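Ornithine carbamoyltransferase, anabolic (Campylobacter jejuni subsp. jejuni, PDB 3TPF) probably catalyses the reversible transfer of the carbamoyl group from carbamoyl phosphate to L-ornithine, giving L-citrulline and phosphate for arginine biosynthesis. Local coordinates at residues K3-L8 and Q128-L133; E15-V20 and A167-E172; P115-L120 and C298-Q303; D132-K137 and L290-A295. All coordinates share one frame; numbering follows the deposited sequence.

Contact 1: residues K3-L8 and Q128-L133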
loop_
_atom_site.group_PDB
_atom_site.type_symbol
_atom_site.label_atom_id
_atom_site.label_comp_id
_atom_site.label_asym_id
_atom_site.label_seq_id
_atom_site.Cartn_x
_atom_site.Cartn_y
_atom_site.Cartn_z
ATOM N N LYS B 3 23.134 7.651 14.728
ATOM C CA LYS B 3 22.716 6.427 15.357
ATOM C C LYS B 3 21.463 5.791 14.660
ATOM O O LYS B 3 20.483 6.460 14.395
ATOM C CB LYS B 3 22.530 6.657 16.855
ATOM C CG LYS B 3 23.888 6.765 17.585
ATOM C CD LYS B 3 24.276 5.549 18.457
ATOM C CE LYS B 3 24.210 5.834 19.958
ATOM N NZ LYS B 3 23.909 4.603 20.747
ATOM N N HIS B 4 21.595 4.507 14.352
ATOM C CA HIS B 4 20.516 3.603 14.043
ATOM C C HIS B 4 19.920 2.909 15.294
ATOM O O HIS B 4 20.484 2.931 16.373
ATOM C CB HIS B 4 21.049 2.519 13.139
ATOM C CG HIS B 4 21.739 3.048 11.944
ATOM N ND1 HIS B 4 21.048 3.552 10.883
ATOM C CD2 HIS B 4 23.048 3.168 11.624
ATOM C CE1 HIS B 4 21.897 3.984 9.962
ATOM N NE2 HIS B 4 23.116 3.726 10.368
ATOM N N PHE B 5 18.811 2.218 15.118
ATOM C CA PHE B 5 18.180 1.464 16.206
ATOM C C PHE B 5 18.020 -0.037 15.757
ATOM O O PHE B 5 16.998 -0.482 15.348
ATOM C CB PHE B 5 16.851 2.107 16.580
ATOM C CG PHE B 5 16.254 1.510 17.807
ATOM C CD1 PHE B 5 16.586 1.986 19.085
ATOM C CD2 PHE B 5 15.433 0.446 17.721
ATOM C CE1 PHE B 5 16.105 1.399 20.239
ATOM C CE2 PHE B 5 14.955 -0.170 18.855
ATOM C CZ PHE B 5 15.311 0.283 20.130
ATOM N N LEU B 6 19.072 -0.774 15.766
ATOM C CA LEU B 6 19.076 -2.168 15.291
ATOM C C LEU B 6 18.962 -3.162 16.410
ATOM O O LEU B 6 18.622 -4.304 16.192
ATOM C CB LEU B 6 20.395 -2.454 14.543
ATOM C CG LEU B 6 20.707 -1.444 13.393
ATOM C CD1 LEU B 6 21.922 -1.811 12.573
ATOM C CD2 LEU B 6 19.531 -1.307 12.458
ATOM N N THR B 7 19.405 -2.765 17.587
ATOM C CA THR B 7 19.316 -3.571 18.802
ATOM C C THR B 7 19.459 -2.715 20.060
ATOM O O THR B 7 20.206 -1.746 20.082
ATOM C CB THR B 7 20.410 -4.658 18.874
ATOM O OG1 THR B 7 20.369 -5.266 20.176
ATOM C CG2 THR B 7 21.764 -4.053 18.632
ATOM N N LEU B 8 18.810 -3.112 21.129
ATOM C CA LEU B 8 18.971 -2.348 22.346
ATOM C C LEU B 8 20.394 -2.412 22.914
ATOM O O LEU B 8 20.773 -1.648 23.821
ATOM C CB LEU B 8 17.958 -2.822 23.372
ATOM C CG LEU B 8 16.556 -2.359 22.956
ATOM C CD1 LEU B 8 15.425 -3.023 23.700
ATOM C CD2 LEU B 8 16.586 -0.863 23.149
ATOM N N GLN B 128 9.690 -4.549 20.015
ATOM C CA GLN B 128 8.775 -5.341 20.828
ATOM C C GLN B 128 9.124 -5.266 22.334
ATOM O O GLN B 128 8.275 -5.087 23.218
ATOM C CB GLN B 128 8.756 -6.796 20.329
ATOM C CG GLN B 128 7.768 -7.648 21.083
ATOM C CD GLN B 128 6.269 -7.254 20.893
ATOM O OE1 GLN B 128 5.860 -6.829 19.800
ATOM N NE2 GLN B 128 5.438 -7.468 21.955
ATOM N N VAL B 129 10.398 -5.471 22.619
ATOM C CA VAL B 129 10.827 -5.421 24.013
ATOM C C VAL B 129 10.565 -4.061 24.541
ATOM O O VAL B 129 10.130 -3.943 25.657
ATOM C CB VAL B 129 12.230 -5.857 24.127
ATOM C CG1 VAL B 129 12.804 -5.475 25.466
ATOM C CG2 VAL B 129 12.299 -7.343 23.781
ATOM N N LEU B 130 10.708 -3.012 23.746
ATOM C CA LEU B 130 10.416 -1.666 24.312
ATOM C C LEU B 130 8.979 -1.600 24.713
ATOM O O LEU B 130 8.617 -1.008 25.721
ATOM C CB LEU B 130 10.677 -0.554 23.328
ATOM C CG LEU B 130 12.067 0.010 23.222
ATOM C CD1 LEU B 130 12.066 0.977 22.121
ATOM C CD2 LEU B 130 12.526 0.686 24.466
ATOM N N GLY B 131 8.121 -2.203 23.901
ATOM C CA GLY B 131 6.656 -2.153 24.181
ATOM C C GLY B 131 6.203 -2.976 25.388
ATOM O O GLY B 131 5.393 -2.564 26.203
ATOM N N ASP B 132 6.837 -4.124 25.513
ATOM C CA ASP B 132 6.725 -4.957 26.691
ATOM C C ASP B 132 7.110 -4.154 27.942
ATOM O O ASP B 132 6.356 -4.069 28.897
ATOM C CB ASP B 132 7.609 -6.208 26.548
ATOM C CG ASP B 132 7.058 -7.193 25.528
ATOM O OD1 ASP B 132 5.978 -6.914 24.919
ATOM O OD2 ASP B 132 7.627 -8.333 25.401
ATOM N N LEU B 133 8.233 -3.514 27.884
ATOM C CA LEU B 133 8.716 -2.647 28.988
ATOM C C LEU B 133 7.719 -1.585 29.367
ATOM O O LEU B 133 7.351 -1.415 30.531
ATOM C CB LEU B 133 9.987 -1.957 28.544
ATOM C CG LEU B 133 11.146 -1.892 29.492
ATOM C CD1 LEU B 133 11.300 -3.161 30.291
ATOM C CD2 LEU B 133 12.374 -1.731 28.618
#
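At chi1 -172° Phe5 trails its ring past the carbonyl carbon, from the amino-terminal loop to Leu130, whose own CG is turned anti to the carbonyl carbon (chi1 -86°) and comes from the opposite direction. The setting is the alpha/beta carbamoyl phosphate domain of the transcarbamoylases: residues 3-8 precede helix 13-28, and residues 128-133 belong to helix 126-138. Contact is limited to the far end of the ring, where Phe5 CZ lies 3.9 Å from Leu130 CD1, the methyl approaching obliquely. Backbone hydrogen bonds from Phe5 to Val116 and Asn118 tie the loop to strand 116-118, at one edge of the four-stranded parallel sheet within this chain, which probably helps to place the aromatic side chain. The Phe5 side chain also rests on Leu296 and Leu300 of helix 279-302. The loop thus bridges the sheet and a helix that begins with residues predicted to bind carbamoyl phosphate; Gln128 is one of them, although its side chain does not meet the loop. No hydrogen bond joins the two segments, and the touching residues are all buried. Three residues after Phe5, Leu8 makes a second apolar pair: Leu8 CD1 meets Val129 CG1 obliquely at 4.0 Å.

Contact 2: residues E15-V20 and A167-E172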
loop_
_atom_site.group_PDB
_atom_site.type_symbol
_atom_site.label_atom_id
_atom_site.label_comp_id
_atom_site.label_asym_id
_atom_site.label_seq_id
_atom_site.Cartn_x
_atom_site.Cartn_y
_atom_site.Cartn_z
ATOM N N GLU B 15 19.082 5.809 28.295
ATOM C CA GLU B 15 18.447 5.985 27.034
ATOM C C GLU B 15 17.146 5.153 26.909
ATOM O O GLU B 15 16.153 5.638 26.401
ATOM C CB GLU B 15 19.430 5.685 25.901
ATOM C CG GLU B 15 20.400 6.838 25.700
ATOM C CD GLU B 15 21.543 6.533 24.750
ATOM O OE1 GLU B 15 22.096 5.401 24.801
ATOM O OE2 GLU B 15 21.882 7.438 23.948
ATOM N N ILE B 16 17.191 3.885 27.274
ATOM C CA ILE B 16 16.028 3.005 27.054
ATOM C C ILE B 16 14.912 3.508 27.961
ATOM O O ILE B 16 13.786 3.640 27.549
ATOM C CB ILE B 16 16.306 1.543 27.396
ATOM C CG1 ILE B 16 17.148 0.921 26.309
ATOM C CG2 ILE B 16 15.029 0.766 27.583
ATOM C CD1 ILE B 16 18.136 -0.124 26.831
ATOM N N LEU B 17 15.242 3.809 29.200
ATOM C CA LEU B 17 14.225 4.248 30.135
ATOM C C LEU B 17 13.594 5.586 29.688
ATOM O O LEU B 17 12.402 5.846 29.919
ATOM C CB LEU B 17 14.739 4.370 31.593
ATOM C CG LEU B 17 14.960 3.046 32.358
ATOM C CD1 LEU B 17 15.513 3.334 33.738
ATOM C CD2 LEU B 17 13.721 2.160 32.388
ATOM N N SER B 18 14.358 6.410 29.009
ATOM C CA SER B 18 13.809 7.683 28.630
ATOM C C SER B 18 12.890 7.510 27.407
ATOM O O SER B 18 12.012 8.327 27.196
ATOM C CB SER B 18 14.911 8.692 28.356
ATOM O OG SER B 18 15.143 8.636 26.966
ATOM N N LEU B 19 13.136 6.486 26.607
ATOM C CA LEU B 19 12.252 6.142 25.514
ATOM C C LEU B 19 10.879 5.705 26.041
ATOM O O LEU B 19 9.811 6.165 25.629
ATOM C CB LEU B 19 12.833 5.022 24.670
ATOM C CG LEU B 19 13.881 5.347 23.575
ATOM C CD1 LEU B 19 14.335 4.090 22.845
ATOM C CD2 LEU B 19 13.324 6.380 22.598
ATOM N N VAL B 20 10.907 4.849 27.028
ATOM C CA VAL B 20 9.688 4.472 27.709
ATOM C C VAL B 20 8.974 5.698 28.320
ATOM O O VAL B 20 7.759 5.820 28.228
ATOM C CB VAL B 20 9.959 3.424 28.784
ATOM C CG1 VAL B 20 8.754 3.399 29.691
ATOM C CG2 VAL B 20 10.269 2.047 28.172
ATOM N N ALA B 167 19.682 -7.200 31.042
ATOM C CA ALA B 167 21.079 -7.036 31.350
ATOM C C ALA B 167 21.428 -5.560 31.487
ATOM O O ALA B 167 22.237 -5.168 32.402
ATOM C CB ALA B 167 21.944 -7.661 30.240
ATOM N N ILE B 168 20.866 -4.758 30.596
ATOM C CA ILE B 168 21.188 -3.335 30.591
ATOM C C ILE B 168 20.495 -2.664 31.744
ATOM O O ILE B 168 21.094 -1.885 32.494
ATOM C CB ILE B 168 20.828 -2.634 29.275
ATOM C CG1 ILE B 168 21.717 -3.152 28.135
ATOM C CG2 ILE B 168 21.052 -1.143 29.420
ATOM C CD1 ILE B 168 21.328 -2.803 26.730
ATOM N N LEU B 169 19.233 -3.034 31.932
ATOM C CA LEU B 169 18.372 -2.286 32.834
ATOM C C LEU B 169 18.593 -2.604 34.286
ATOM O O LEU B 169 18.263 -1.799 35.160
ATOM C CB LEU B 169 16.948 -2.514 32.463
ATOM C CG LEU B 169 16.390 -1.748 31.231
ATOM C CD1 LEU B 169 14.947 -2.230 31.113
ATOM C CD2 LEU B 169 16.382 -0.225 31.332
ATOM N N GLY B 170 19.163 -3.782 34.543
ATOM C CA GLY B 170 19.394 -4.272 35.917
ATOM C C GLY B 170 18.282 -5.169 36.490
ATOM O O GLY B 170 18.153 -5.354 37.711
ATOM N N PHE B 171 17.509 -5.756 35.604
ATOM C CA PHE B 171 16.375 -6.566 35.986
ATOM C C PHE B 171 16.842 -7.899 36.478
ATOM O O PHE B 171 17.992 -8.299 36.299
ATOM C CB PHE B 171 15.453 -6.846 34.781
ATOM C CG PHE B 171 14.547 -5.716 34.405
ATOM C CD1 PHE B 171 14.715 -4.445 34.937
ATOM C CD2 PHE B 171 13.535 -5.930 33.479
ATOM C CE1 PHE B 171 13.885 -3.413 34.542
ATOM C CE2 PHE B 171 12.690 -4.911 33.121
ATOM C CZ PHE B 171 12.860 -3.650 33.656
ATOM N N GLU B 172 15.909 -8.578 37.128
ATOM C CA GLU B 172 16.166 -9.935 37.603
ATOM C C GLU B 172 15.427 -10.784 36.654
ATOM O O GLU B 172 14.216 -10.682 36.572
ATOM C CB GLU B 172 15.643 -10.130 39.005
ATOM C CG GLU B 172 15.765 -11.549 39.514
ATOM C CD GLU B 172 15.366 -11.700 40.988
ATOM O OE1 GLU B 172 15.299 -10.676 41.731
ATOM O OE2 GLU B 172 15.149 -12.863 41.379
#
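Dispersion between branched aliphatic side chains is the whole of the direct interaction. Ile16 of helix 13-28 faces Ile168 and Leu169 in the last turn of helix 157-169, while Leu17 lies at the margin, partly exposed, and touches with the outer part of its side chain. Ile16 works with two branches. Its CD1 reaches Ile168 CG2 at 4.0 Å, the two side chains running at about a right angle to each other, while Ile16 CG2, the branch anti to the backbone N, lies 4.1 Å from Leu169 CD2. That same Leu169 methyl is met from the next residue along, since Leu17 CG and CD2 both approach Leu169 CD2 to 3.7 Å. One methyl of the second helix therefore touches two consecutive side chains of the first.

Backbone conformation sets where the second helix stops. Gly170, with its positive phi of 94°, ends the helix directly after Leu169, and the chain passes on into strand 172-176 of the five-stranded parallel sheet. Leu133 of helix 126-138 touches both Ile16 and Leu169.

Helix 13-28 falls in the carbamoyl phosphate-binding family region and helix 157-169 in the ornithine-binding one. With no hydrogen bond or salt bridge across it, the joint has no polar element to fix its direction, and the direct contact between these segments depends on shape and burial.

Contact 3: residues P115-L120 and C298-Q303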
loop_
_atom_site.group_PDB
_atom_site.type_symbol
_atom_site.label_atom_id
_atom_site.label_comp_id
_atom_site.label_asym_id
_atom_site.label_seq_id
_atom_site.Cartn_x
_atom_site.Cartn_y
_atom_site.Cartn_z
ATOM N N PRO B 115 18.418 6.966 9.389
ATOM C CA PRO B 115 18.515 6.030 10.469
ATOM C C PRO B 115 17.677 4.877 10.161
ATOM O O PRO B 115 16.573 5.098 9.762
ATOM C CB PRO B 115 17.885 6.762 11.605
ATOM C CG PRO B 115 17.967 8.199 11.302
ATOM C CD PRO B 115 17.920 8.283 9.833
ATOM N N VAL B 116 18.195 3.654 10.322
ATOM C CA VAL B 116 17.483 2.395 10.049
ATOM C C VAL B 116 16.984 1.773 11.346
ATOM O O VAL B 116 17.725 1.730 12.285
ATOM C CB VAL B 116 18.452 1.370 9.462
ATOM C CG1 VAL B 116 17.873 -0.083 9.386
ATOM C CG2 VAL B 116 19.071 1.950 8.217
ATOM N N ILE B 117 15.732 1.262 11.373
ATOM C CA ILE B 117 15.101 0.685 12.594
ATOM C C ILE B 117 14.736 -0.724 12.442
ATOM O O ILE B 117 14.108 -1.103 11.459
ATOM C CB ILE B 117 13.811 1.366 12.885
ATOM C CG1 ILE B 117 14.057 2.806 13.235
ATOM C CG2 ILE B 117 13.137 0.662 14.038
ATOM C CD1 ILE B 117 12.805 3.525 13.108
ATOM N N ASN B 118 15.218 -1.569 13.333
ATOM C CA ASN B 118 15.073 -3.031 13.162
ATOM C C ASN B 118 13.668 -3.399 13.636
ATOM O O ASN B 118 13.429 -3.596 14.815
ATOM C CB ASN B 118 16.045 -3.795 14.012
ATOM C CG ASN B 118 15.814 -5.362 13.980
ATOM O OD1 ASN B 118 14.936 -5.835 13.232
ATOM N ND2 ASN B 118 16.655 -6.155 14.730
ATOM N N ALA B 119 12.730 -3.507 12.720
ATOM C CA ALA B 119 11.366 -3.898 13.071
ATOM C C ALA B 119 11.284 -5.409 13.377
ATOM O O ALA B 119 10.189 -5.880 13.747
ATOM C CB ALA B 119 10.427 -3.566 11.925
ATOM N N LEU B 120 12.350 -6.179 13.079
ATOM C CA LEU B 120 12.431 -7.578 13.445
ATOM C C LEU B 120 13.456 -8.365 12.597
ATOM O O LEU B 120 13.470 -8.261 11.405
ATOM C CB LEU B 120 11.115 -8.314 13.360
ATOM C CG LEU B 120 11.290 -9.826 13.742
ATOM C CD1 LEU B 120 10.126 -10.235 14.678
ATOM C CD2 LEU B 120 11.353 -10.691 12.554
ATOM N N CYS B 298 11.055 9.916 17.514
ATOM C CA CYS B 298 11.493 11.273 17.904
ATOM C C CYS B 298 12.966 11.267 18.268
ATOM O O CYS B 298 13.704 12.266 18.083
ATOM C CB CYS B 298 10.650 11.902 19.047
ATOM S SG CYS B 298 8.876 12.021 18.617
ATOM N N PHE B 299 13.351 10.185 18.902
ATOM C CA PHE B 299 14.658 10.097 19.490
ATOM C C PHE B 299 15.691 10.055 18.394
ATOM O O PHE B 299 16.659 10.805 18.448
ATOM C CB PHE B 299 14.752 8.870 20.319
ATOM C CG PHE B 299 16.140 8.512 20.724
ATOM C CD1 PHE B 299 16.738 9.112 21.801
ATOM C CD2 PHE B 299 16.849 7.515 20.051
ATOM C CE1 PHE B 299 18.050 8.786 22.192
ATOM C CE2 PHE B 299 18.161 7.156 20.467
ATOM C CZ PHE B 299 18.759 7.799 21.535
ATOM N N LEU B 300 15.497 9.171 17.401
ATOM C CA LEU B 300 16.401 9.066 16.261
ATOM C C LEU B 300 16.423 10.382 15.443
ATOM O O LEU B 300 17.424 10.686 14.796
ATOM C CB LEU B 300 16.044 7.923 15.312
ATOM C CG LEU B 300 16.158 6.486 15.819
ATOM C CD1 LEU B 300 15.396 5.550 14.897
ATOM C CD2 LEU B 300 17.569 6.011 16.147
ATOM N N ASP B 301 15.351 11.161 15.474
ATOM C CA ASP B 301 15.335 12.432 14.727
ATOM C C ASP B 301 16.349 13.392 15.309
ATOM O O ASP B 301 16.962 14.167 14.594
ATOM C CB ASP B 301 13.959 13.051 14.771
ATOM C CG ASP B 301 13.840 14.262 13.885
ATOM O OD1 ASP B 301 14.061 14.093 12.655
ATOM O OD2 ASP B 301 13.485 15.368 14.382
ATOM N N ASN B 302 16.490 13.355 16.626
ATOM C CA ASN B 302 17.442 14.244 17.375
ATOM C C ASN B 302 18.906 13.800 17.378
ATOM O O ASN B 302 19.758 14.546 17.796
ATOM C CB ASN B 302 17.014 14.422 18.852
ATOM C CG ASN B 302 15.710 15.188 19.013
ATOM O OD1 ASN B 302 15.715 16.321 19.467
ATOM N ND2 ASN B 302 14.596 14.558 18.698
ATOM N N GLN B 303 19.152 12.561 17.000
ATOM C CA GLN B 303 20.498 11.935 16.977
ATOM C C GLN B 303 20.864 11.608 15.521
ATOM O O GLN B 303 20.870 10.431 15.096
ATOM C CB GLN B 303 20.587 10.654 17.869
ATOM C CG GLN B 303 20.730 10.894 19.387
#
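The puckered ring of Pro115 offers its CB edge carbon to Leu300, Pro115 CB standing 4.3 Å from Leu300 CB; no aromatic ring takes part across the contact. Leu300 then extends along the strand to Ile117, two residues on. Its CG lies anti to the carbonyl carbon (chi1 -65°), which sends Leu300 CD1 to within 3.5 Å of Ile117 CG1, the terminal CD1 of the isoleucine being next at 3.7 Å. Val116, between the two, points the opposite way, against Leu105 and Phe108 of helix 102-111.

The arrangement is a helix laid against one side of a parallel alpha/beta sheet. Strand 116-118 is the outermost strand on its side within the chain, paired with strand 94-98, and the helical segment is the last turns of the long helix 279-302, which returns from the ornithine-binding region to the amino-terminal domain, as is usual in transcarbamoylases. Asp301 points away from strand 116-118, and its charge is met by salt bridges with Lys37 and Arg304. Residues 115-120 and 298-303, by contrast, meet by hydrocarbon contact alone, without any hydrogen bond between the two segments.

Contact 4: residues D132-K137 and L290-A295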
loop_
_atom_site.group_PDB
_atom_site.type_symbol
_atom_site.label_atom_id
_atom_site.label_comp_id
_atom_site.label_asym_id
_atom_site.label_seq_id
_atom_site.Cartn_x
_atom_site.Cartn_y
_atom_site.Cartn_z
ATOM N N ASP B 132 6.837 -4.124 25.513
ATOM C CA ASP B 132 6.725 -4.957 26.691
ATOM C C ASP B 132 7.110 -4.154 27.942
ATOM O O ASP B 132 6.356 -4.069 28.897
ATOM C CB ASP B 132 7.609 -6.208 26.548
ATOM C CG ASP B 132 7.058 -7.193 25.528
ATOM O OD1 ASP B 132 5.978 -6.914 24.919
ATOM O OD2 ASP B 132 7.627 -8.333 25.401
ATOM N N LEU B 133 8.233 -3.514 27.884
ATOM C CA LEU B 133 8.716 -2.647 28.988
ATOM C C LEU B 133 7.719 -1.585 29.367
ATOM O O LEU B 133 7.351 -1.415 30.531
ATOM C CB LEU B 133 9.987 -1.957 28.544
ATOM C CG LEU B 133 11.146 -1.892 29.492
ATOM C CD1 LEU B 133 11.300 -3.161 30.291
ATOM C CD2 LEU B 133 12.374 -1.731 28.618
ATOM N N PHE B 134 7.226 -0.895 28.348
ATOM C CA PHE B 134 6.233 0.192 28.547
ATOM C C PHE B 134 5.092 -0.360 29.350
ATOM O O PHE B 134 4.514 0.317 30.241
ATOM C CB PHE B 134 5.698 0.639 27.183
ATOM C CG PHE B 134 4.646 1.699 27.245
ATOM C CD1 PHE B 134 5.000 3.022 27.216
ATOM C CD2 PHE B 134 3.324 1.386 27.288
ATOM C CE1 PHE B 134 4.040 4.026 27.308
ATOM C CE2 PHE B 134 2.349 2.389 27.407
ATOM C CZ PHE B 134 2.706 3.709 27.397
ATOM N N THR B 135 4.753 -1.596 28.989
ATOM C CA THR B 135 3.545 -2.235 29.522
ATOM C C THR B 135 3.715 -2.648 30.969
ATOM O O THR B 135 2.846 -2.461 31.791
ATOM C CB THR B 135 3.119 -3.434 28.684
ATOM O OG1 THR B 135 2.808 -2.976 27.357
ATOM C CG2 THR B 135 1.893 -4.005 29.306
ATOM N N ILE B 136 4.898 -3.160 31.241
ATOM C CA ILE B 136 5.298 -3.502 32.590
ATOM C C ILE B 136 5.228 -2.278 33.521
ATOM O O ILE B 136 4.742 -2.353 34.636
ATOM C CB ILE B 136 6.723 -4.065 32.620
ATOM C CG1 ILE B 136 6.759 -5.436 31.928
ATOM C CG2 ILE B 136 7.186 -4.169 34.055
ATOM C CD1 ILE B 136 8.150 -5.902 31.644
ATOM N N LYS B 137 5.643 -1.147 33.003
ATOM C CA LYS B 137 5.606 0.079 33.769
ATOM C C LYS B 137 4.165 0.524 34.000
ATOM O O LYS B 137 3.797 0.976 35.070
ATOM C CB LYS B 137 6.437 1.137 33.052
ATOM C CG LYS B 137 6.572 2.475 33.732
ATOM C CD LYS B 137 7.823 3.243 33.233
ATOM C CE LYS B 137 8.064 4.566 34.034
ATOM N NZ LYS B 137 7.371 5.827 33.571
ATOM N N LEU B 290 2.780 1.184 19.578
ATOM C CA LEU B 290 2.595 2.468 18.945
ATOM C C LEU B 290 3.411 3.534 19.637
ATOM O O LEU B 290 4.144 4.261 19.022
ATOM C CB LEU B 290 1.131 2.864 18.962
ATOM C CG LEU B 290 0.831 4.264 18.397
ATOM C CD1 LEU B 290 1.349 4.166 16.977
ATOM C CD2 LEU B 290 -0.622 4.676 18.442
ATOM N N TYR B 291 3.267 3.630 20.935
ATOM C CA TYR B 291 3.745 4.825 21.695
ATOM C C TYR B 291 5.246 4.787 21.741
ATOM O O TYR B 291 5.927 5.781 21.795
ATOM C CB TYR B 291 3.133 4.860 23.088
ATOM C CG TYR B 291 1.640 4.767 23.010
ATOM C CD1 TYR B 291 0.895 5.827 22.559
ATOM C CD2 TYR B 291 0.969 3.579 23.316
ATOM C CE1 TYR B 291 -0.473 5.736 22.455
ATOM C CE2 TYR B 291 -0.416 3.495 23.213
ATOM C CZ TYR B 291 -1.127 4.584 22.796
ATOM O OH TYR B 291 -2.498 4.557 22.671
ATOM N N VAL B 292 5.724 3.586 21.706
ATOM C CA VAL B 292 7.142 3.277 21.879
ATOM C C VAL B 292 7.869 3.544 20.560
ATOM O O VAL B 292 8.891 4.204 20.511
ATOM C CB VAL B 292 7.275 1.822 22.447
ATOM C CG1 VAL B 292 8.480 1.150 21.933
ATOM C CG2 VAL B 292 7.320 1.861 23.997
ATOM N N VAL B 293 7.277 3.098 19.471
ATOM C CA VAL B 293 7.806 3.502 18.161
ATOM C C VAL B 293 7.782 5.061 17.996
ATOM O O VAL B 293 8.755 5.670 17.543
ATOM C CB VAL B 293 7.123 2.799 17.018
ATOM C CG1 VAL B 293 7.525 3.454 15.680
ATOM C CG2 VAL B 293 7.533 1.256 17.095
ATOM N N LYS B 294 6.717 5.694 18.432
ATOM C CA LYS B 294 6.718 7.179 18.445
ATOM C C LYS B 294 7.918 7.791 19.113
ATOM O O LYS B 294 8.648 8.606 18.530
ATOM C CB LYS B 294 5.476 7.694 19.078
ATOM C CG LYS B 294 4.292 7.719 18.131
ATOM C CD LYS B 294 3.014 7.833 18.912
ATOM C CE LYS B 294 2.030 8.912 18.372
ATOM N NZ LYS B 294 0.926 9.182 19.320
ATOM N N ALA B 295 8.188 7.335 20.326
ATOM C CA ALA B 295 9.332 7.856 21.111
ATOM C C ALA B 295 10.602 7.624 20.312
ATOM O O ALA B 295 11.487 8.500 20.191
ATOM C CB ALA B 295 9.447 7.180 22.482
#
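This is a buried, apolar helix-to-helix contact between helix 126-138 and helix 279-302, the two helices that in transcarbamoylases run between the carbamoyl phosphate domain and the ornithine domain. Phe134 carries it from one side, Tyr291 and Val292 from the other. The CA atoms of Phe134 and Val292 are 7.4 Å apart. Val292 CG2 lies beside the root of the phenylalanine, 3.8 Å from Phe134 CB and 4.1 Å from Phe134 CD1, as the two side chains run antiparallel alongside one another.

A first torsion of 178° stretches Phe134 away from its own backbone N, and the ring reaches out beyond Val292 and comes up to the tyrosine. There Phe134 CE1 lies 4.4 Å from Tyr291 CB. The planes of the Phe134 and Tyr291 rings are inclined by only 22°, but their centroids are 5.9 Å apart and the rings are displaced so that little of one lies over the other; they are neighbours without a stack. Helix 279-302 is kinked here, where the amides of Leu290 and Tyr291 miss their helical acceptors. The kink follows Arg289, which is predicted to bind carbamoyl phosphate.

Among the surrounding elements, helix 13-28 closes one flank with Ala23 and Lys27 against Phe134, helix 48-60 receives Leu290 and Val293, and Leu290 also packs on Met91 of a second subunit.

How the contacts relate
All four contacts are largely buried and apolar, and none has a hydrogen bond between its segments; the differences lie in what they join. Contact 1 is nearest the centre of the chain and lies within the carbamoyl phosphate region, whereas contacts 2, 3 and 4 each pair that region with the ornithine-binding one. Contacts 1 and 4 share helix 126-138, and contacts 3 and 4 share helix 279-302, whose C-terminal turns serve the sheet in contact 3. Only contact 4 brings two aromatic rings together. Loop 3-8 also ties contacts 1 and 3 through the probable Phe5 O to Asn118 N hydrogen bond, while Leu133, in the segments of both contacts 1 and 4, packs on Leu169 and Phe171 of contact 2.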